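Local coordinates for proteophosphoglycan (Silicibacter pomeroyi DSS-3, PDB 2RE3), which is of unknown function but, as a DUF1285 family member with a fold of repeated structural motifs, is possibly involved in signal transduction, at residues A[41-46]-A[51-56]; A[76-81]-A[89-94]. One frame throughout, in Å; residues are numbered along the deposited sequence.

Contact 1. Residues A[41-46]-A[51-56]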
loop_
_atom_site.group_PDB
_atom_site.type_symbol
_atom_site.label_atom_id
_atom_site.label_comp_id
_atom_site.label_asym_id
_atom_site.label_seq_id
_atom_site.Cartn_x
_atom_site.Cartn_y
_atom_site.Cartn_z
ATOM N N ILE A 41 0.042 14.686 -13.476
ATOM C CA ILE A 41 1.277 14.397 -14.203
ATOM C C ILE A 41 1.153 13.009 -14.785
ATOM O O ILE A 41 0.303 12.235 -14.383
ATOM C CB ILE A 41 2.545 14.527 -13.327
ATOM C CG1 ILE A 41 2.439 13.687 -12.049
ATOM C CG2 ILE A 41 2.811 16.010 -12.981
ATOM C CD1 ILE A 41 3.695 13.763 -11.218
ATOM N N ASP A 42 1.993 12.691 -15.750
ATOM C CA ASP A 42 1.921 11.390 -16.387
ATOM C C ASP A 42 2.716 10.386 -15.525
ATOM O O ASP A 42 3.805 9.894 -15.881
ATOM C CB ASP A 42 2.420 11.482 -17.834
ATOM C CG ASP A 42 1.990 10.298 -18.680
ATOM O OD1 ASP A 42 1.690 9.211 -18.118
ATOM O OD2 ASP A 42 1.958 10.460 -19.926
HETATM N N MSE A 43 2.129 10.077 -14.385
HETATM C CA MSE A 43 2.714 9.148 -13.463
HETATM C C MSE A 43 1.671 8.090 -13.107
HETATM O O MSE A 43 0.522 8.420 -12.817
HETATM C CB MSE A 43 3.203 9.884 -12.199
HETATM C CG MSE A 43 4.119 9.064 -11.282
HETATM SE SE MSE A 43 5.910 8.845 -12.038
HETATM C CE MSE A 43 6.758 10.319 -11.142
ATOM N N ARG A 44 2.105 6.832 -13.092
ATOM C CA ARG A 44 1.241 5.709 -12.807
ATOM C C ARG A 44 2.011 4.738 -11.941
ATOM O O ARG A 44 3.114 4.368 -12.311
ATOM C CB ARG A 44 0.864 5.020 -14.099
ATOM C CG ARG A 44 0.134 3.716 -13.920
ATOM C CD ARG A 44 -0.524 3.271 -15.234
ATOM N NE ARG A 44 0.483 2.870 -16.208
ATOM C CZ ARG A 44 1.051 1.666 -16.257
ATOM N NH1 ARG A 44 0.698 0.715 -15.415
ATOM N NH2 ARG A 44 1.977 1.404 -17.175
ATOM N N ILE A 45 1.442 4.356 -10.795
ATOM C CA ILE A 45 1.970 3.285 -9.962
ATOM C C ILE A 45 1.301 1.989 -10.371
ATOM O O ILE A 45 0.107 1.764 -10.089
ATOM C CB ILE A 45 1.694 3.525 -8.467
ATOM C CG1 ILE A 45 2.215 4.917 -8.048
ATOM C CG2 ILE A 45 2.336 2.424 -7.628
ATOM C CD1 ILE A 45 1.964 5.283 -6.603
ATOM N N ALA A 46 2.047 1.136 -11.055
ATOM C CA ALA A 46 1.478 -0.157 -11.484
ATOM C C ALA A 46 1.149 -1.035 -10.274
ATOM O O ALA A 46 1.669 -0.833 -9.187
ATOM C CB ALA A 46 2.412 -0.901 -12.447
ATOM N N TRP A 51 6.727 2.344 -10.804
ATOM C CA TRP A 51 6.267 3.683 -11.182
ATOM C C TRP A 51 6.607 3.906 -12.644
ATOM O O TRP A 51 7.708 3.549 -13.103
ATOM C CB TRP A 51 6.928 4.739 -10.299
ATOM C CG TRP A 51 6.353 4.852 -8.904
ATOM C CD1 TRP A 51 6.081 3.835 -8.046
ATOM C CD2 TRP A 51 6.025 6.064 -8.201
ATOM N NE1 TRP A 51 5.603 4.337 -6.846
ATOM C CE2 TRP A 51 5.547 5.702 -6.934
ATOM C CE3 TRP A 51 6.078 7.421 -8.535
ATOM C CZ2 TRP A 51 5.118 6.648 -6.002
ATOM C CZ3 TRP A 51 5.650 8.353 -7.602
ATOM C CH2 TRP A 51 5.193 7.965 -6.356
ATOM N N PHE A 52 5.662 4.449 -13.397
ATOM C CA PHE A 52 5.885 4.707 -14.813
ATOM C C PHE A 52 5.755 6.181 -15.010
ATOM O O PHE A 52 4.852 6.775 -14.451
ATOM C CB PHE A 52 4.843 4.021 -15.659
ATOM C CG PHE A 52 5.037 2.544 -15.786
ATOM C CD1 PHE A 52 4.566 1.686 -14.823
ATOM C CD2 PHE A 52 5.645 2.010 -16.890
ATOM C CE1 PHE A 52 4.725 0.314 -14.971
ATOM C CE2 PHE A 52 5.788 0.666 -17.020
ATOM C CZ PHE A 52 5.324 -0.176 -16.047
ATOM N N TYR A 53 6.665 6.771 -15.787
ATOM C CA TYR A 53 6.606 8.196 -16.079
ATOM C C TYR A 53 6.556 8.369 -17.606
ATOM O O TYR A 53 7.428 7.910 -18.319
ATOM C CB TYR A 53 7.801 8.923 -15.454
ATOM C CG TYR A 53 7.859 10.406 -15.749
ATOM C CD1 TYR A 53 6.982 11.290 -15.145
ATOM C CD2 TYR A 53 8.798 10.924 -16.625
ATOM C CE1 TYR A 53 7.026 12.661 -15.434
ATOM C CE2 TYR A 53 8.856 12.287 -16.918
ATOM C CZ TYR A 53 7.978 13.152 -16.313
ATOM O OH TYR A 53 8.035 14.499 -16.595
ATOM N N GLN A 54 5.515 9.011 -18.112
ATOM C CA GLN A 54 5.344 9.115 -19.550
ATOM C C GLN A 54 5.410 7.737 -20.220
ATOM O O GLN A 54 5.871 7.636 -21.357
ATOM C CB GLN A 54 6.427 10.000 -20.171
ATOM C CG GLN A 54 6.480 11.425 -19.679
ATOM C CD GLN A 54 7.807 12.094 -20.033
ATOM O OE1 GLN A 54 8.757 11.415 -20.459
ATOM N NE2 GLN A 54 7.894 13.407 -19.833
ATOM N N GLY A 55 4.974 6.692 -19.521
ATOM C CA GLY A 55 4.973 5.329 -20.084
ATOM C C GLY A 55 6.248 4.529 -19.905
ATOM O O GLY A 55 6.297 3.400 -20.304
ATOM N N THR A 56 7.284 5.113 -19.315
ATOM C CA THR A 56 8.579 4.447 -19.120
ATOM C C THR A 56 8.775 4.182 -17.645
ATOM O O THR A 56 8.620 5.098 -16.826
ATOM C CB THR A 56 9.794 5.312 -19.586
ATOM O OG1 THR A 56 9.621 5.715 -20.947
ATOM C CG2 THR A 56 11.128 4.532 -19.451
HETATM O O HOH W 1 2.945 6.958 -16.835
#
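Arg44 and Phe52 face each other as a hydrogen-bonded antiparallel pair and exchange two backbone hydrogen bonds. Phe52 N donates to Arg44 O at 2.8 Å, and Arg44 N returns a bond to Phe52 O at 3.1 Å. Further along, Gln54 N gives its hydrogen to Asp42 O (2.9 Å). Besides Arg44 N, Phe52 O meets the CA-H of Met43. A water lies between the Asp42 carboxylate and the backbone of the turn, within reach of Asp42 OD1 (2.9 Å), Phe52 O and Gly55 N, the last two weakly; its protons cannot serve every acceptor around it. The carboxylate of Asp42 has its charge partner in Arg90 on the adjoining strand.

Together strands 37-45 and 51-53 make a beta hairpin at one side of the mixed six-stranded sheet of the N-terminal domain; beyond Tyr53 the chain reverses through a type I' turn that brings Tyr53 and Thr56 into mutual backbone bonds.

On one face, the Arg44 guanidinium lies nearly flat on the Phe52 ring, planes 20° apart, with NH2 over the ring centre; a bend at chi3 (70°) folds it back there. This is a cation-pi stack, while NH1 goes to Asp92 in a salt bridge. Ala46 CB sits at the edge of that ring, 3.6 Å from Phe52 CE1.

On the other face, Ile45 CG1 sits over the five-membered ring of Trp51, 3.7 Å from its centroid, and CD1 runs on to CZ2. Met43 is a selenomethionine; Met43 SE lies at the edges of both the Trp51 and Tyr53 rings, a Met-aromatic contact with each, and 3.9 Å from Tyr53 CB, while Val64 and Phe67 of helix 61-68 pack against the indole.

Contact 2. Residues A[76-81]-A[89-94]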
loop_
_atom_site.group_PDB
_atom_site.type_symbol
_atom_site.label_atom_id
_atom_site.label_comp_id
_atom_site.label_asym_id
_atom_site.label_seq_id
_atom_site.Cartn_x
_atom_site.Cartn_y
_atom_site.Cartn_z
ATOM N N ASP A 76 -11.046 8.777 -3.306
ATOM C CA ASP A 76 -10.464 7.564 -3.893
ATOM C C ASP A 76 -9.272 7.826 -4.818
ATOM O O ASP A 76 -8.726 6.907 -5.415
ATOM C CB ASP A 76 -11.543 6.703 -4.598
ATOM C CG ASP A 76 -12.348 7.454 -5.655
ATOM O OD1 ASP A 76 -12.319 8.702 -5.754
ATOM O OD2 ASP A 76 -13.062 6.750 -6.394
ATOM N N ARG A 77 -8.820 9.068 -4.879
ATOM C CA ARG A 77 -7.751 9.452 -5.791
ATOM C C ARG A 77 -6.439 9.696 -5.069
ATOM O O ARG A 77 -6.394 9.792 -3.855
ATOM C CB ARG A 77 -8.149 10.716 -6.504
ATOM C CG ARG A 77 -9.251 10.517 -7.551
ATOM C CD ARG A 77 -9.824 11.863 -7.956
ATOM N NE ARG A 77 -9.966 12.720 -6.761
ATOM C CZ ARG A 77 -11.090 12.932 -6.058
ATOM N NH1 ARG A 77 -12.271 12.412 -6.423
ATOM N NH2 ARG A 77 -11.025 13.712 -4.981
ATOM N N PHE A 78 -5.359 9.792 -5.835
ATOM C CA PHE A 78 -4.044 9.960 -5.256
ATOM C C PHE A 78 -3.258 11.156 -5.820
ATOM O O PHE A 78 -3.302 11.460 -7.022
ATOM C CB PHE A 78 -3.253 8.678 -5.446
ATOM C CG PHE A 78 -3.881 7.481 -4.794
ATOM C CD1 PHE A 78 -4.792 6.707 -5.481
ATOM C CD2 PHE A 78 -3.558 7.139 -3.503
ATOM C CE1 PHE A 78 -5.366 5.614 -4.881
ATOM C CE2 PHE A 78 -4.129 6.075 -2.890
ATOM C CZ PHE A 78 -5.043 5.297 -3.572
ATOM N N TYR A 79 -2.533 11.816 -4.921
ATOM C CA TYR A 79 -1.780 13.010 -5.241
ATOM C C TYR A 79 -0.371 12.910 -4.669
ATOM O O TYR A 79 -0.116 12.085 -3.799
ATOM C CB TYR A 79 -2.487 14.241 -4.669
ATOM C CG TYR A 79 -3.887 14.352 -5.182
ATOM C CD1 TYR A 79 -4.916 13.658 -4.576
ATOM C CD2 TYR A 79 -4.180 15.105 -6.307
ATOM C CE1 TYR A 79 -6.200 13.742 -5.032
ATOM C CE2 TYR A 79 -5.482 15.165 -6.800
ATOM C CZ TYR A 79 -6.476 14.473 -6.141
ATOM O OH TYR A 79 -7.757 14.512 -6.580
ATOM N N LEU A 80 0.537 13.711 -5.215
ATOM C CA LEU A 80 1.824 14.004 -4.573
ATOM C C LEU A 80 1.677 15.435 -4.107
ATOM O O LEU A 80 1.357 16.306 -4.899
ATOM C CB LEU A 80 3.000 13.865 -5.563
ATOM C CG LEU A 80 2.990 12.527 -6.310
ATOM C CD1 LEU A 80 4.058 12.504 -7.322
ATOM C CD2 LEU A 80 3.124 11.355 -5.346
ATOM N N VAL A 81 1.887 15.662 -2.824
ATOM C CA VAL A 81 1.568 16.931 -2.200
ATOM C C VAL A 81 2.744 17.434 -1.386
ATOM O O VAL A 81 3.286 16.719 -0.565
ATOM C CB VAL A 81 0.349 16.761 -1.295
ATOM C CG1 VAL A 81 -0.049 18.087 -0.621
ATOM C CG2 VAL A 81 -0.806 16.184 -2.122
ATOM N N ILE A 89 -1.719 11.704 -9.516
ATOM C CA ILE A 89 -1.152 10.526 -10.171
ATOM C C ILE A 89 -2.195 9.437 -10.325
ATOM O O ILE A 89 -3.247 9.492 -9.723
ATOM C CB ILE A 89 0.107 9.958 -9.452
ATOM C CG1 ILE A 89 -0.232 9.391 -8.095
ATOM C CG2 ILE A 89 1.130 11.028 -9.254
ATOM C CD1 ILE A 89 0.867 8.528 -7.592
ATOM N N ARG A 90 -1.881 8.460 -11.161
ATOM C CA ARG A 90 -2.748 7.350 -11.466
ATOM C C ARG A 90 -2.246 6.188 -10.660
ATOM O O ARG A 90 -1.050 5.933 -10.643
ATOM C CB ARG A 90 -2.634 6.986 -12.947
ATOM C CG ARG A 90 -3.793 7.431 -13.822
ATOM C CD ARG A 90 -3.620 6.919 -15.277
ATOM N NE ARG A 90 -2.544 7.686 -15.894
ATOM C CZ ARG A 90 -1.656 7.229 -16.769
ATOM N NH1 ARG A 90 -1.687 5.974 -17.191
ATOM N NH2 ARG A 90 -0.723 8.050 -17.218
ATOM N N VAL A 91 -3.143 5.463 -10.009
ATOM C CA VAL A 91 -2.735 4.265 -9.294
ATOM C C VAL A 91 -3.633 3.136 -9.754
ATOM O O VAL A 91 -4.848 3.223 -9.638
ATOM C CB VAL A 91 -2.820 4.433 -7.768
ATOM C CG1 VAL A 91 -2.402 3.147 -7.093
ATOM C CG2 VAL A 91 -1.968 5.628 -7.304
ATOM N N ASP A 92 -3.026 2.094 -10.308
ATOM C CA ASP A 92 -3.779 1.048 -10.942
ATOM C C ASP A 92 -4.563 0.321 -9.901
ATOM O O ASP A 92 -5.735 0.084 -10.091
ATOM C CB ASP A 92 -2.863 0.077 -11.681
ATOM C CG ASP A 92 -2.410 0.625 -13.017
ATOM O OD1 ASP A 92 -2.945 1.673 -13.438
ATOM O OD2 ASP A 92 -1.509 0.012 -13.631
ATOM N N ASP A 93 -3.902 -0.006 -8.797
ATOM C CA ASP A 93 -4.507 -0.753 -7.713
ATOM C C ASP A 93 -4.183 -0.089 -6.357
ATOM O O ASP A 93 -4.884 0.826 -5.954
ATOM C CB ASP A 93 -4.043 -2.211 -7.791
ATOM C CG ASP A 93 -4.872 -3.137 -6.937
ATOM O OD1 ASP A 93 -5.779 -2.666 -6.243
ATOM O OD2 ASP A 93 -4.628 -4.354 -6.973
ATOM N N ALA A 94 -3.133 -0.518 -5.660
ATOM C CA ALA A 94 -2.771 0.110 -4.403
ATOM C C ALA A 94 -1.499 0.897 -4.650
ATOM O O ALA A 94 -0.744 0.578 -5.566
ATOM C CB ALA A 94 -2.579 -0.922 -3.319
#
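Phe78 and Ile89 meet where strands 77-81 and 86-91, the two arms of a beta hairpin in the mixed sheet of the N-terminal domain, are already splaying apart. The short segments run at 136° to each other, well away from strict antiparallel, and between them a single backbone bond is made: Ile89 N to Phe78 O, 3.0 Å and nearly straight at the hydrogen. From there on, side chains do the joining.

The Phe78 side chain runs outward from its CB, which touches two residues of the partner strand, Ile89 CG1 at 4.1 Å and Val91 CG2 at 3.8 Å. A chi1 of -60° turns the ring away from its own carbonyl and over towards Val91, whose side chain it crosses at about a right angle. CG lies close to Val91 CG2, and Phe78 CD1 comes closer still, to 3.5 Å from Val91 CG2, with Val91 CB just behind. Phe78 CE1 is the last ring atom to feel Val91, its nearer partner now being Val91 CB at 4.0 Å. The methyl approaches the ring obliquely. Pro95 and Leu151 also pack on this phenyl, the latter from a strand of the second six-stranded sheet, so Phe78 lies where the two sheets come together.

Ile89 divides its branches between neighbours. Its chi1 of 67° tucks CG1 in over the main chain, beside Phe78, and this leaves CG2 directed at Leu80, which also packs on Leu71 of the next strand. There, CG2 of Ile89 rests against both CG and CD1 of Leu80, each 3.8 Å away.

In the fold
Contact 1 closes before contact 2 opens along the chain, and their centres lie 11 Å apart within one mixed six-stranded sheet of the N-terminal DUF1285 domain. Each contact joins the two strands of a hairpin, and the inner strands of the two, 37-45 and 86-91, run parallel as neighbours in the middle of the sheet. The seam between them is direct: the salt bridge from Asp42 OD1 to Arg90 NH2, 2.8 Å long, links the two contacts, Met43 O probably accepts from Arg90 N, and Ile45 CD1 packs on Ile89 CD1. The second six-stranded sheet has the same 3-2-1-6-5-4 strand order, consistent with a fold built from repeated motifs.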